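Local coordinates for protein L-asparaginase I (Vibrio cholerae, PDB 2OCD) that probably catalyses the hydrolysis of L-asparagine to L-aspartate and ammonium, working as a homotetramer, at residues A76-Y79 with D80-G84; I87-T91 with D92-Y96; R154-G158 with N159-K163; V279-G283 with Y284-C288; Q328-R332 with G333-L337. All coordinates share one frame; numbering follows the deposited sequence.

In the fold
The five contacts are local turns spread along the chain. Contact 2 holds T91, predicted to be catalytic, and D92, predicted to bind substrate; its centre lies about 9 Å from the chain's centre. Contact 3, centred about 11 Å from the centre of contact 2, supplies K163, whose NZ is 2.8 Å from D92 OD2 in a salt bridge. Contact 3 also meets contact 5, where R157 NH1 lies 3.0 Å from G333 O, so the C-terminal tail reaches the N-terminal domain here. Contact 1 precedes contact 2 along the chain, yet their centres are about 21 Å apart. Contact 4, in the C-terminal domain, is remote: its centre is about 45 Å from that of contact 1, though its nearest atoms come within about 7 Å of contact 5.

Contact 1 of 5, residues A76-Y79 with D80-G84; sequences AANY and DKYDG
The Y82 ring is met at its edge by N78: the backbone O of N78 lies in the ring plane, 3.5 Å from Y82 CD2, and the N78 side chain runs alongside, its CB 4.0 Å from Y82 CE2. Amide and ring planes are 62° apart, so the two groups do not stack. The Y79 ring is approached obliquely by the D80 carboxylate, with D80 OD1 3.7 Å from Y79 CD2. The Y79 ring, its CG turned away from the backbone N (chi1 -170°), stacks on F203 and makes a cation-pi contact with K110, while its hydroxyl pairs with G109 N. H5 meets the Y82 ring edge-to-face.

The turn itself rests on backbone atoms. K81 N reaches N78 O at 3.1 Å, but the 125° angle at the hydrogen makes the bond weak. Water 1 supplements it, accepting from K81 N at 2.7 Å and donating to A77 O at 3.2 Å. Here the chain leaves helix 65-78 for strand 84-88, which joins the main mixed sheet of the N-terminal domain beside strand 5-12; D83 and G84 bond H5 and Y7. The chemistry implies one backbone N-H shared between a bent direct bond and a straddling water, with the ring contacts to F203, K110 and H5 lying outside the turn.

Contact 2 of 5, residues I87-T91 with D92-Y96; sequences ILHGT and DTMAY. With ACT (acetate ion), chain G.
H89 and M94 (selenomethionine) meet through a CH-pi contact: M94 CA sits over one face of the imidazole, 4.0 Å from the ring centroid and 29° off its normal. At the edge of the same ring, in its plane, lies T93 OG1, 3.6 Å from H89 CE1. That hydroxyl is placed between the backbone N and the carbonyl carbon of T93 (chi1 67°) and is hydrogen-bonded to S60 O, so the side chain crossing H89 has its polar partner elsewhere. M94 CB also packs against G90 O at 3.5 Å. The helix 94-104 begins here; M94 N points almost straight at T91 O, with an angle of 161°, but at 3.3 Å the bond is weak.

An acetate, probably from the crystallisation liquor, lies against the turn. D92 N gives its OXT a weak bond of 3.3 Å, T91 N is 3.4 Å from the same oxygen, and D92 OD1 lies 3.4 Å from the acetate CH3.

One shell further out, K163 contacts both T91 OG1 and D92 OD2, while N247 of a second subunit bonds D92 OD1. T91, K163 and D92 are consistent with the Thr-Lys-Asp triad of related asparaginases. The weak bond from D92 N and the nearby T91 N, beside a helix start, are consistent with a pocket that accepts an anionic or carbonyl oxygen of the substrate.

Contact 3 of 5, residues R154-G158 with N159-K163; sequences RLMRG and NRSRK
R157 O is held by two donors across the turn. R160 N reaches it at 3.0 Å and S161 OG at 3.1 Å, from opposite faces of the carbonyl plane, and neither lies on a lone pair. The serine hydroxyl gets there because OG sits beside its own backbone N, anti to the carbonyl carbon (chi1 -76°), a position that also sets it 3.3 Å from CB of M156, a selenomethionine. A second bond, S161 N to G158 O, is weak at 3.3 Å.

The arginine side chains run alongside each other, R160 CG 3.7 Å from R157 CB, and their guanidinium planes are only 23° apart. They approach edgewise, R157 NH1 4.5 Å from R160 NE. The closeness of like charges is probably eased by G333 O, which takes a bond from R157 NH1 and a weak one from R160 NE, and by the salt bridge of R157 NE to E146. N159 OD1 rests on the R157 chain, 3.2 Å from R157 CG, with the amide turned 77° from the guanidinium. N159 ND2 is satisfied by S102 OG and R332 O.

Two successive bonds from residue i+3 to residue i mark a short 3-10 turn. It leads from strand 154-157 of the mixed main sheet of the N-terminal domain into strand 162-166, which pairs antiparallel with 171-173 and brings K163 to the predicted active site.

Contact 4 of 5, residues V279-G283 with Y284-C288; sequences VNMGG and YATGC
N280 and T286 are in touch where the loop doubles back, through van der Waals contacts. T286 CG2 lies against the carbonyl oxygen of N280, 3.2 Å from N280 O, and A285 CB is 3.8 Å from N280 CG; the T286 methyl thus meets the backbone carbonyl of N280 and the A285 methyl its side-chain amide. Their neighbour M281, a selenomethionine, crosses T286 obliquely; its CA is 3.6 Å from T286 OG1. At the far end of the loop the thiol of C288 passes over the backbone of G283, C288 SG to G283 CA 3.9 Å.

Hydrogen bonds form the second group. N280 OD1 accepts from G282 N at 3.3 Å, with the donor in the plane of the amide carbonyl and an angle of 149° at the hydrogen. Acceptance from the backbone N two residues on defines an Asx turn, and it bends the chain after strand 276-277 of the C-terminal domain, in a connection that ends at C288, the N-cap position of helix 289-292. Across the loop, G287 N lies 2.9 Å from G283 O, yet the 126° angle leaves this bond weak. T286 OG1 gives its proton to G287 O at 3.0 Å, from a direction tilted out of the carbonyl plane; its placement between the backbone N and the carbonyl carbon (chi1 71°) carries it to that oxygen and beside M281 CA.

Backbone shape is the third element. G283 and G287 both have positive phi, a backbone shape that glycine takes readily. Around the loop, M281 packs on L290 and A291 of helix 289-292, whereas Y284 touches D21 of a second subunit.

Contact 5 of 5, residues Q328-R332 with G333-L337; sequences QQVLR and GEMTL
E334 reaches back over the turn to bind two successive backbone N-H groups. L331 N donates to E334 OE2 at 3.0 Å in a nearly straight bond of 163°, met on the syn side though somewhat out of the carboxylate plane. R332 N reaches the syn lone pair of E334 OE1 at 2.6 Å, and a second, weak bond runs from L331 N to OE1. The side chain folds into this position because CG stands between the backbone N and the carbonyl carbon (chi1 68°) and the chain bends again at chi2. The carboxylate therefore lies across the turn with both oxygens engaged; K309 adds a salt bridge to OE2, which probably favours the charged form.

A further polar bond is local to R332: its NH1 donates to L331 O at 3.0 Å, with the oxygen close to the guanidinium plane, though the donor approaches from above that carbonyl's plane.

Apolar contacts pair V330 with M335, a selenomethionine. The two side chains run antiparallel alongside one another, M335 CE 4.0 Å from V330 CG2. Separately, methyls of both lie against backbone atoms in van der Waals contact: M335 CE is 3.2 Å from Q329 O, and V330 CG1 is 3.6 Å from G333 N. Glycine suits position 333, where phi is positive.

The turn follows helix 320-327. L331 and M335 pack on helix 303-315. On the N-terminal side R332 NE bonds F105 O, just past helix 94-104, and R332 NH2 weakly F103 O within it; on the other side stand K309, D300 and K278, the last two bonded to T336. The C-terminal tail thus bridges the N- and C-terminal domains.

Contact 1 of 5, residues A76-Y79 with D80-G84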
# COMPACT_ATOMS: atom_id res chain seq x y z
N ALA B 76 -28.08 15.24 23.77
CA ALA B 76 -28.83 14.87 24.99
C ALA B 76 -30.32 15.15 24.86
O ALA B 76 -31.16 14.30 25.20
CB ALA B 76 -28.30 15.66 26.20
N ALA B 77 -30.64 16.34 24.35
CA ALA B 77 -32.01 16.75 24.20
C ALA B 77 -32.67 15.82 23.21
O ALA B 77 -33.85 15.56 23.34
CB ALA B 77 -32.09 18.15 23.72
N ASN B 78 -31.94 15.32 22.23
CA ASN B 78 -32.57 14.50 21.22
C ASN B 78 -32.35 13.02 21.45
O ASN B 78 -32.82 12.15 20.67
CB ASN B 78 -32.08 14.93 19.84
CG ASN B 78 -32.69 16.23 19.41
OD1 ASN B 78 -32.02 17.28 19.36
ND2 ASN B 78 -33.98 16.20 19.13
N TYR B 79 -31.65 12.72 22.53
CA TYR B 79 -31.18 11.36 22.78
C TYR B 79 -32.26 10.29 22.69
O TYR B 79 -32.02 9.22 22.15
CB TYR B 79 -30.49 11.26 24.12
CG TYR B 79 -29.81 9.94 24.27
CD1 TYR B 79 -28.60 9.68 23.63
CD2 TYR B 79 -30.39 8.91 25.02
CE1 TYR B 79 -27.96 8.46 23.76
CE2 TYR B 79 -29.76 7.68 25.14
CZ TYR B 79 -28.53 7.47 24.52
OH TYR B 79 -27.89 6.27 24.66
N ASP B 80 -33.44 10.56 23.21
CA ASP B 80 -34.51 9.52 23.13
C ASP B 80 -35.41 9.55 21.89
O ASP B 80 -36.02 8.54 21.55
CB ASP B 80 -35.34 9.52 24.41
CG ASP B 80 -34.52 9.12 25.62
OD1 ASP B 80 -33.93 8.00 25.59
OD2 ASP B 80 -34.43 9.94 26.57
N LYS B 81 -35.45 10.68 21.19
CA LYS B 81 -36.23 10.84 19.96
C LYS B 81 -35.68 10.05 18.74
O LYS B 81 -36.37 9.91 17.74
CB LYS B 81 -36.36 12.33 19.57
CG LYS B 81 -36.89 13.31 20.67
CD LYS B 81 -38.31 13.85 20.38
CE LYS B 81 -39.45 12.82 20.73
NZ LYS B 81 -40.73 12.84 19.87
N TYR B 82 -34.48 9.51 18.79
CA TYR B 82 -33.93 8.93 17.57
C TYR B 82 -33.12 7.68 17.87
O TYR B 82 -32.84 7.38 19.02
CB TYR B 82 -33.05 9.96 16.87
CG TYR B 82 -33.74 11.24 16.45
CD1 TYR B 82 -34.30 11.37 15.18
CD2 TYR B 82 -33.78 12.35 17.31
CE1 TYR B 82 -34.90 12.57 14.78
CE2 TYR B 82 -34.37 13.55 16.91
CZ TYR B 82 -34.94 13.67 15.64
OH TYR B 82 -35.55 14.86 15.26
N ASP B 83 -32.74 6.94 16.84
CA ASP B 83 -32.00 5.68 17.01
C ASP B 83 -30.49 5.83 16.78
O ASP B 83 -29.76 4.85 16.98
CB ASP B 83 -32.56 4.62 16.06
CG ASP B 83 -34.10 4.62 16.02
OD1 ASP B 83 -34.71 4.79 14.92
OD2 ASP B 83 -34.71 4.47 17.13
N GLY B 84 -30.05 7.03 16.38
CA GLY B 84 -28.64 7.33 16.15
C GLY B 84 -28.43 8.80 15.77
O GLY B 84 -29.38 9.58 15.67
O HOH W 1 -35.08 12.64 23.06

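Contact 2 of 5, residues I87-T91 with D92-Y96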
# COMPACT_ATOMS: atom_id res chain seq x y z
N ILE B 87 -23.15 13.91 13.17
CA ILE B 87 -22.78 15.29 13.39
C ILE B 87 -21.94 15.71 12.20
O ILE B 87 -20.80 15.23 12.02
CB ILE B 87 -22.00 15.44 14.71
CG1 ILE B 87 -22.91 15.19 15.92
CG2 ILE B 87 -21.38 16.83 14.86
CD1 ILE B 87 -22.14 14.69 17.20
N LEU B 88 -22.50 16.59 11.37
CA LEU B 88 -21.74 17.27 10.29
C LEU B 88 -20.98 18.43 10.83
O LEU B 88 -21.49 19.21 11.58
CB LEU B 88 -22.64 17.75 9.14
CG LEU B 88 -23.43 16.63 8.46
CD1 LEU B 88 -24.28 17.23 7.30
CD2 LEU B 88 -22.43 15.43 8.03
N HIS B 89 -19.73 18.54 10.42
CA HIS B 89 -18.69 19.31 11.11
C HIS B 89 -17.60 19.66 10.09
O HIS B 89 -17.38 18.92 9.17
CB HIS B 89 -18.12 18.43 12.22
CG HIS B 89 -17.28 19.16 13.22
ND1 HIS B 89 -16.08 19.76 12.90
CD2 HIS B 89 -17.45 19.34 14.55
CE1 HIS B 89 -15.56 20.29 13.99
NE2 HIS B 89 -16.37 20.03 15.01
N GLY B 90 -16.95 20.80 10.23
CA GLY B 90 -15.81 21.10 9.42
C GLY B 90 -14.63 20.24 9.86
O GLY B 90 -14.53 19.88 11.03
N THR B 91 -13.74 19.95 8.90
CA THR B 91 -12.64 19.03 9.13
C THR B 91 -11.51 19.58 10.02
O THR B 91 -10.80 18.81 10.67
CB THR B 91 -12.00 18.47 7.80
OG1 THR B 91 -11.53 19.58 7.03
CG2 THR B 91 -12.99 17.65 6.97
N ASP B 92 -11.27 20.88 10.04
CA ASP B 92 -10.05 21.32 10.74
C ASP B 92 -9.95 20.79 12.18
O ASP B 92 -8.86 20.44 12.62
CB ASP B 92 -9.90 22.85 10.72
CG ASP B 92 -9.52 23.38 9.34
OD1 ASP B 92 -9.64 24.62 9.12
OD2 ASP B 92 -9.10 22.59 8.47
N THR B 93 -11.06 20.75 12.90
CA THR B 93 -11.01 20.35 14.29
C THR B 93 -12.00 19.23 14.59
O THR B 93 -12.33 18.95 15.72
CB THR B 93 -11.25 21.51 15.24
OG1 THR B 93 -12.59 21.96 15.08
CG2 THR B 93 -10.27 22.67 14.99
N MSE B 94 -12.41 18.55 13.54
CA MSE B 94 -13.31 17.46 13.65
C MSE B 94 -12.80 16.43 14.63
O MSE B 94 -13.60 15.84 15.33
CB MSE B 94 -13.49 16.83 12.30
CG MSE B 94 -14.41 15.70 12.31
SE MSE B 94 -14.84 15.25 10.47
CE MSE B 94 -13.81 13.66 10.23
N ALA B 95 -11.48 16.20 14.68
CA ALA B 95 -10.90 15.18 15.59
C ALA B 95 -10.92 15.63 17.03
O ALA B 95 -11.08 14.79 17.93
CB ALA B 95 -9.49 14.78 15.20
N TYR B 96 -10.77 16.92 17.27
CA TYR B 96 -10.85 17.42 18.64
C TYR B 96 -12.29 17.33 19.09
O TYR B 96 -12.56 16.96 20.23
CB TYR B 96 -10.38 18.84 18.76
CG TYR B 96 -8.90 19.05 18.58
CD1 TYR B 96 -8.38 19.32 17.33
CD2 TYR B 96 -8.04 19.07 19.66
CE1 TYR B 96 -7.00 19.53 17.14
CE2 TYR B 96 -6.68 19.30 19.49
CZ TYR B 96 -6.17 19.52 18.22
OH TYR B 96 -4.83 19.75 18.03
C ACT G . -13.39 24.09 7.84
O ACT G . -14.52 23.99 7.26
OXT ACT G . -12.75 23.03 8.00
CH3 ACT G . -12.82 25.40 8.33

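Contact 3 of 5, residues R154-G158 with N159-K163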
# COMPACT_ATOMS: atom_id res chain seq x y z
N ARG B 154 -13.78 4.97 5.82
CA ARG B 154 -13.51 4.18 7.03
C ARG B 154 -14.08 4.85 8.28
O ARG B 154 -14.17 6.07 8.35
CB ARG B 154 -12.04 3.89 7.15
CG ARG B 154 -11.17 5.03 7.60
CD ARG B 154 -9.66 4.62 7.63
NE ARG B 154 -9.08 4.70 6.28
CZ ARG B 154 -8.44 5.76 5.77
NH1 ARG B 154 -8.21 6.85 6.47
NH2 ARG B 154 -8.03 5.71 4.52
N LEU B 155 -14.53 4.04 9.22
CA LEU B 155 -15.08 4.55 10.44
C LEU B 155 -14.07 4.32 11.51
O LEU B 155 -13.71 3.17 11.77
CB LEU B 155 -16.34 3.77 10.79
CG LEU B 155 -17.03 4.29 12.05
CD1 LEU B 155 -17.67 5.65 11.74
CD2 LEU B 155 -18.06 3.26 12.61
N MSE B 156 -13.63 5.38 12.16
CA MSE B 156 -12.62 5.25 13.20
C MSE B 156 -13.15 5.61 14.55
O MSE B 156 -14.06 6.40 14.66
CB MSE B 156 -11.42 6.13 12.87
CG MSE B 156 -10.75 5.75 11.57
SE MSE B 156 -9.93 7.33 10.76
CE MSE B 156 -11.48 7.79 9.56
N ARG B 157 -12.56 5.05 15.61
CA ARG B 157 -12.89 5.51 16.97
C ARG B 157 -12.60 7.01 17.05
O ARG B 157 -11.54 7.44 16.69
CB ARG B 157 -12.12 4.73 18.02
CG ARG B 157 -12.46 5.14 19.44
CD ARG B 157 -12.00 4.11 20.50
NE ARG B 157 -12.81 2.90 20.42
CZ ARG B 157 -12.41 1.68 20.71
NH1 ARG B 157 -11.19 1.45 21.13
NH2 ARG B 157 -13.24 0.67 20.57
N GLY B 158 -13.57 7.79 17.51
CA GLY B 158 -13.47 9.23 17.54
C GLY B 158 -12.24 9.71 18.25
O GLY B 158 -11.45 10.49 17.71
N ASN B 159 -12.03 9.20 19.46
CA ASN B 159 -10.85 9.59 20.24
C ASN B 159 -9.56 8.86 19.86
O ASN B 159 -8.53 9.09 20.50
CB ASN B 159 -11.14 9.47 21.73
CG ASN B 159 -11.39 8.04 22.17
OD1 ASN B 159 -10.99 7.10 21.51
ND2 ASN B 159 -12.07 7.90 23.30
N ARG B 160 -9.57 8.03 18.82
CA ARG B 160 -8.30 7.53 18.25
C ARG B 160 -7.85 8.25 16.95
O ARG B 160 -6.82 7.85 16.33
CB ARG B 160 -8.38 6.05 17.96
CG ARG B 160 -8.69 5.25 19.16
CD ARG B 160 -7.49 5.17 20.04
NE ARG B 160 -7.43 3.89 20.73
CZ ARG B 160 -6.31 3.33 21.15
NH1 ARG B 160 -5.15 3.96 20.95
NH2 ARG B 160 -6.36 2.16 21.76
N SER B 161 -8.55 9.33 16.60
CA SER B 161 -8.41 9.90 15.28
C SER B 161 -7.60 11.15 15.22
O SER B 161 -7.53 11.89 16.16
CB SER B 161 -9.81 10.16 14.68
OG SER B 161 -10.36 8.91 14.24
N ARG B 162 -6.99 11.38 14.08
CA ARG B 162 -6.52 12.70 13.78
C ARG B 162 -6.40 12.98 12.30
O ARG B 162 -6.33 12.08 11.49
CB ARG B 162 -5.23 13.01 14.50
CG ARG B 162 -4.17 11.91 14.51
CD ARG B 162 -3.44 11.85 15.86
NE ARG B 162 -2.10 12.44 15.85
CZ ARG B 162 -1.79 13.75 15.77
NH1 ARG B 162 -2.72 14.71 15.66
NH2 ARG B 162 -0.51 14.09 15.79
N LYS B 163 -6.40 14.28 11.99
CA LYS B 163 -6.23 14.77 10.64
C LYS B 163 -4.77 14.70 10.26
O LYS B 163 -3.95 15.51 10.66
CB LYS B 163 -6.76 16.19 10.48
CG LYS B 163 -6.93 16.62 9.00
CD LYS B 163 -7.92 17.77 8.88
CE LYS B 163 -7.76 18.61 7.63
NZ LYS B 163 -8.37 19.99 7.83

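Contact 4 of 5, residues V279-G283 with Y284-C288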
# COMPACT_ATOMS: atom_id res chain seq x y z
N VAL B 279 4.10 5.58 24.46
CA VAL B 279 4.99 5.87 25.57
C VAL B 279 5.08 4.67 26.56
O VAL B 279 4.07 4.04 26.92
CB VAL B 279 4.56 7.19 26.32
CG1 VAL B 279 5.21 7.24 27.72
CG2 VAL B 279 4.90 8.45 25.48
N ASN B 280 6.31 4.36 26.96
CA ASN B 280 6.66 3.28 27.89
C ASN B 280 7.59 3.87 28.96
O ASN B 280 8.82 3.82 28.86
CB ASN B 280 7.37 2.17 27.13
CG ASN B 280 7.50 0.86 27.92
OD1 ASN B 280 7.49 0.81 29.16
ND2 ASN B 280 7.68 -0.22 27.18
N MSE B 281 7.00 4.43 30.00
CA MSE B 281 7.76 4.87 31.16
C MSE B 281 7.75 3.81 32.29
O MSE B 281 7.67 4.16 33.46
CB MSE B 281 7.20 6.17 31.71
CG MSE B 281 7.20 7.38 30.78
SE MSE B 281 5.98 8.71 31.62
CE MSE B 281 6.79 8.79 33.43
N GLY B 282 7.89 2.54 31.94
CA GLY B 282 7.91 1.46 32.96
C GLY B 282 9.18 1.41 33.80
O GLY B 282 9.17 0.86 34.91
N GLY B 283 10.27 1.97 33.26
CA GLY B 283 11.57 1.88 33.91
C GLY B 283 12.65 1.33 32.99
O GLY B 283 13.62 1.99 32.78
N TYR B 284 12.50 0.14 32.44
CA TYR B 284 13.52 -0.33 31.49
C TYR B 284 13.59 0.56 30.22
O TYR B 284 14.66 1.06 29.91
CB TYR B 284 13.37 -1.81 31.06
CG TYR B 284 13.61 -2.85 32.15
CD1 TYR B 284 14.64 -2.71 33.07
CD2 TYR B 284 12.78 -3.97 32.26
CE1 TYR B 284 14.85 -3.67 34.08
CE2 TYR B 284 12.97 -4.93 33.26
CZ TYR B 284 14.01 -4.77 34.15
OH TYR B 284 14.20 -5.71 35.11
N ALA B 285 12.48 0.79 29.51
CA ALA B 285 12.58 1.50 28.25
C ALA B 285 13.21 2.91 28.41
O ALA B 285 14.20 3.22 27.73
CB ALA B 285 11.26 1.57 27.53
N THR B 286 12.66 3.75 29.30
CA THR B 286 13.12 5.14 29.38
C THR B 286 13.83 5.54 30.69
O THR B 286 14.27 6.70 30.80
CB THR B 286 11.94 6.10 29.25
OG1 THR B 286 11.13 6.01 30.44
CG2 THR B 286 11.12 5.81 27.96
N GLY B 287 13.94 4.61 31.65
CA GLY B 287 14.25 4.95 33.05
C GLY B 287 13.05 5.59 33.77
O GLY B 287 11.92 5.56 33.28
N CYS B 288 13.32 6.18 34.93
CA CYS B 288 12.28 6.72 35.80
C CYS B 288 12.46 8.19 36.14
O CYS B 288 11.78 8.68 37.04
CB CYS B 288 12.29 5.96 37.13
SG CYS B 288 12.46 4.22 36.96

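Contact 5 of 5, residues Q328-R332 with G333-L337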
# COMPACT_ATOMS: atom_id res chain seq x y z
N GLN B 328 -4.74 7.81 33.69
CA GLN B 328 -4.04 6.54 33.46
C GLN B 328 -5.00 5.37 33.31
O GLN B 328 -4.58 4.23 33.24
CB GLN B 328 -3.07 6.27 34.62
CG GLN B 328 -1.89 7.26 34.66
CD GLN B 328 -1.04 7.15 35.96
OE1 GLN B 328 -1.43 7.67 37.01
NE2 GLN B 328 0.15 6.54 35.86
N GLN B 329 -6.28 5.64 33.29
CA GLN B 329 -7.24 4.57 33.14
C GLN B 329 -7.98 4.73 31.80
O GLN B 329 -8.16 5.87 31.35
CB GLN B 329 -8.16 4.56 34.36
CG GLN B 329 -9.46 3.79 34.22
CD GLN B 329 -10.39 4.02 35.43
OE1 GLN B 329 -10.32 5.07 36.12
NE2 GLN B 329 -11.23 3.06 35.71
N VAL B 330 -8.30 3.59 31.16
CA VAL B 330 -8.92 3.55 29.86
C VAL B 330 -10.36 3.87 30.10
O VAL B 330 -11.04 3.14 30.81
CB VAL B 330 -8.80 2.16 29.13
CG1 VAL B 330 -9.48 2.22 27.77
CG2 VAL B 330 -7.35 1.76 28.96
N LEU B 331 -10.86 4.97 29.55
CA LEU B 331 -12.22 5.33 29.90
C LEU B 331 -13.15 5.08 28.73
O LEU B 331 -14.31 4.74 28.95
CB LEU B 331 -12.28 6.78 30.42
CG LEU B 331 -11.45 7.12 31.69
CD1 LEU B 331 -11.59 8.57 32.17
CD2 LEU B 331 -11.87 6.16 32.81
N ARG B 332 -12.65 5.22 27.49
CA ARG B 332 -13.47 5.09 26.28
C ARG B 332 -12.71 4.56 25.08
O ARG B 332 -12.97 4.96 23.93
CB ARG B 332 -14.12 6.42 25.88
CG ARG B 332 -14.85 7.19 26.98
CD ARG B 332 -16.31 6.78 27.24
NE ARG B 332 -16.90 7.79 28.13
CZ ARG B 332 -16.71 7.84 29.45
NH1 ARG B 332 -15.99 6.90 30.06
NH2 ARG B 332 -17.21 8.84 30.17
N GLY B 333 -11.80 3.62 25.37
CA GLY B 333 -11.03 2.93 24.33
C GLY B 333 -9.99 3.82 23.64
O GLY B 333 -9.48 3.45 22.59
N GLU B 334 -9.67 4.96 24.26
CA GLU B 334 -8.74 5.98 23.68
C GLU B 334 -7.26 5.59 23.69
O GLU B 334 -6.41 6.30 23.10
CB GLU B 334 -8.84 7.33 24.43
CG GLU B 334 -8.33 7.32 25.86
CD GLU B 334 -9.37 6.85 26.93
OE1 GLU B 334 -10.50 6.41 26.60
OE2 GLU B 334 -9.05 6.92 28.15
N MSE B 335 -6.97 4.50 24.38
CA MSE B 335 -5.61 4.08 24.56
C MSE B 335 -5.60 2.68 25.07
O MSE B 335 -6.60 2.19 25.54
CB MSE B 335 -4.90 4.98 25.58
CG MSE B 335 -5.31 4.71 26.98
SE MSE B 335 -4.67 6.00 28.28
CE MSE B 335 -5.44 5.17 29.84
N THR B 336 -4.44 2.08 25.03
CA THR B 336 -4.24 0.74 25.51
C THR B 336 -3.06 0.70 26.50
O THR B 336 -2.01 1.32 26.26
CB THR B 336 -4.06 -0.20 24.31
OG1 THR B 336 -4.02 -1.53 24.76
CG2 THR B 336 -2.76 0.08 23.55
N LEU B 337 -3.34 0.05 27.63
CA LEU B 337 -2.44 -0.35 28.76
C LEU B 337 -2.86 0.29 30.12
O LEU B 337 -3.83 -0.18 30.74
CB LEU B 337 -0.94 -0.23 28.45
CG LEU B 337 -0.34 -1.47 27.77
CD1 LEU B 337 0.04 -2.60 28.80
CD2 LEU B 337 -1.27 -2.06 26.66
OXT LEU B 337 -2.32 1.27 30.66